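Local coordinates for Blo t 1 allergen (Blomia tropicalis, PDB 5JT8), which is a mite allergen of the papain family, probably made as a proenzyme and acting as a cysteine protease once its propeptide is removed, at residues L149-Q153 against T329-L333. Sequence-based numbering, arbitrary orientation.
Sequences LYSIQ and TYATL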
loop_
_atom_site.group_PDB
_atom_site.type_symbol
_atom_site.label_atom_id
_atom_site.label_comp_id
_atom_site.label_asym_id
_atom_site.label_seq_id
_atom_site.Cartn_x
_atom_site.Cartn_y
_atom_site.Cartn_z
ATOM N N LEU A 149 -12.830 3.834 7.636
ATOM C CA LEU A 149 -13.985 4.719 7.727
ATOM C C LEU A 149 -15.154 4.058 8.450
ATOM O O LEU A 149 -15.842 4.726 9.219
ATOM C CB LEU A 149 -14.410 5.185 6.332
ATOM C CG LEU A 149 -13.388 6.089 5.648
ATOM C CD1 LEU A 149 -13.857 6.542 4.248
ATOM C CD2 LEU A 149 -13.080 7.303 6.521
ATOM N N TYR A 150 -15.388 2.756 8.224
ATOM C CA TYR A 150 -16.479 2.076 8.934
ATOM C C TYR A 150 -16.176 2.001 10.419
ATOM O O TYR A 150 -17.079 2.085 11.257
ATOM C CB TYR A 150 -16.746 0.668 8.364
ATOM C CG TYR A 150 -17.662 0.736 7.167
ATOM C CD1 TYR A 150 -19.045 0.684 7.320
ATOM C CD2 TYR A 150 -17.151 0.909 5.897
ATOM C CE1 TYR A 150 -19.892 0.786 6.230
ATOM C CE2 TYR A 150 -17.983 1.007 4.794
ATOM C CZ TYR A 150 -19.352 0.948 4.966
ATOM O OH TYR A 150 -20.184 1.047 3.871
ATOM N N SER A 151 -14.904 1.865 10.759
ATOM C CA SER A 151 -14.530 1.831 12.178
ATOM C C SER A 151 -14.703 3.240 12.763
ATOM O O SER A 151 -15.333 3.434 13.799
ATOM C CB SER A 151 -13.087 1.341 12.351
ATOM O OG SER A 151 -12.764 1.190 13.725
ATOM N N ILE A 152 -14.160 4.225 12.057
ATOM C CA ILE A 152 -14.199 5.602 12.517
ATOM C C ILE A 152 -15.639 6.148 12.663
ATOM O O ILE A 152 -15.993 6.707 13.700
ATOM C CB ILE A 152 -13.394 6.496 11.571
ATOM C CG1 ILE A 152 -11.909 6.109 11.627
ATOM C CG2 ILE A 152 -13.570 7.947 11.957
ATOM C CD1 ILE A 152 -11.056 6.774 10.545
ATOM N N GLN A 153 -16.483 5.955 11.654
ATOM C CA GLN A 153 -17.797 6.601 11.660
ATOM C C GLN A 153 -18.907 5.721 12.226
ATOM O O GLN A 153 -19.943 6.220 12.648
ATOM C CB GLN A 153 -18.141 7.075 10.240
ATOM C CG GLN A 153 -17.137 8.097 9.755
ATOM C CD GLN A 153 -17.477 8.687 8.409
ATOM O OE1 GLN A 153 -17.135 8.126 7.370
ATOM N NE2 GLN A 153 -18.123 9.837 8.417
ATOM N N THR A 329 -5.412 9.979 -2.245
ATOM C CA THR A 329 -6.848 9.865 -2.482
ATOM C C THR A 329 -7.584 9.553 -1.207
ATOM O O THR A 329 -7.211 8.620 -0.502
ATOM C CB THR A 329 -7.174 8.750 -3.486
ATOM O OG1 THR A 329 -6.533 9.025 -4.732
ATOM C CG2 THR A 329 -8.700 8.628 -3.692
ATOM N N TYR A 330 -8.637 10.314 -0.907
ATOM C CA TYR A 330 -9.490 9.973 0.231
ATOM C C TYR A 330 -10.875 9.510 -0.246
ATOM O O TYR A 330 -11.245 9.703 -1.408
ATOM C CB TYR A 330 -9.615 11.164 1.198
ATOM C CG TYR A 330 -10.365 12.397 0.660
ATOM C CD1 TYR A 330 -9.688 13.416 0.009
ATOM C CD2 TYR A 330 -11.736 12.549 0.850
ATOM C CE1 TYR A 330 -10.353 14.551 -0.452
ATOM C CE2 TYR A 330 -12.410 13.688 0.404
ATOM C CZ TYR A 330 -11.703 14.685 -0.249
ATOM O OH TYR A 330 -12.341 15.816 -0.700
ATOM N N ALA A 331 -11.623 8.868 0.641
ATOM C CA ALA A 331 -12.965 8.438 0.299
ATOM C C ALA A 331 -13.966 8.975 1.306
ATOM O O ALA A 331 -13.591 9.483 2.369
ATOM C CB ALA A 331 -13.047 6.900 0.226
ATOM N N THR A 332 -15.239 8.838 0.962
ATOM C CA THR A 332 -16.336 9.383 1.739
ATOM C C THR A 332 -17.445 8.347 1.841
ATOM O O THR A 332 -17.881 7.812 0.811
ATOM C CB THR A 332 -16.894 10.651 1.074
ATOM O OG1 THR A 332 -15.835 11.605 0.941
ATOM C CG2 THR A 332 -18.026 11.236 1.903
ATOM N N LEU A 333 -17.878 8.048 3.062
ATOM C CA LEU A 333 -19.018 7.157 3.275
ATOM C C LEU A 333 -20.349 7.901 3.147
ATOM O O LEU A 333 -21.247 7.514 2.374
ATOM C CB LEU A 333 -18.938 6.495 4.647
ATOM C CG LEU A 333 -17.753 5.579 4.950
ATOM C CD1 LEU A 333 -18.043 4.737 6.189
ATOM C CD2 LEU A 333 -17.437 4.663 3.764
ATOM O OXT LEU A 333 -20.531 8.914 3.833
HETATM O O HOH W 1 -16.490 9.360 5.386
#
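In the papain-like fold of this allergen, the C-terminal strand runs past the last turns of helix 139-154. As in papain, this long helix follows the probable catalytic cysteine, C137, here modified to S-hydroxycysteine. The contact packs the far end of the helix, segment 149-153, against the end of the chain. Segment 329-333 holds strand 329-332, which pairs antiparallel with strand 227-230, and ends at L333, which carries the C-terminal carboxylate. No direct hydrogen bond joins the two segments. Apolar side chains make most of the contact, and one water bridges it. L149 points toward the strand. L149 CB lies 3.6 Å from L333 CG, and L149 CD1 reaches A331, 4.1 Å from A331 CB and 3.5 Å from A331 O. Y150 starts out sideways, but its ring swings over to L333. L333 CD1 sits over the ring face, 3.9 Å from the centroid of the Y150 ring and 10° off its normal, a CH-pi contact. The Y150 hydroxyl is hydrogen-bonded to the backbone O of H224. The L333 side chain lies between the Y150 ring and the end of Q153, with L149 beside it. L333 has the largest area buried of any residue in the contact. Q153 OE1 lies 3.6 Å from L333 CG. A water donates to Q153 OE1 at 2.4 Å and accepts from L333 N at 3.0 Å.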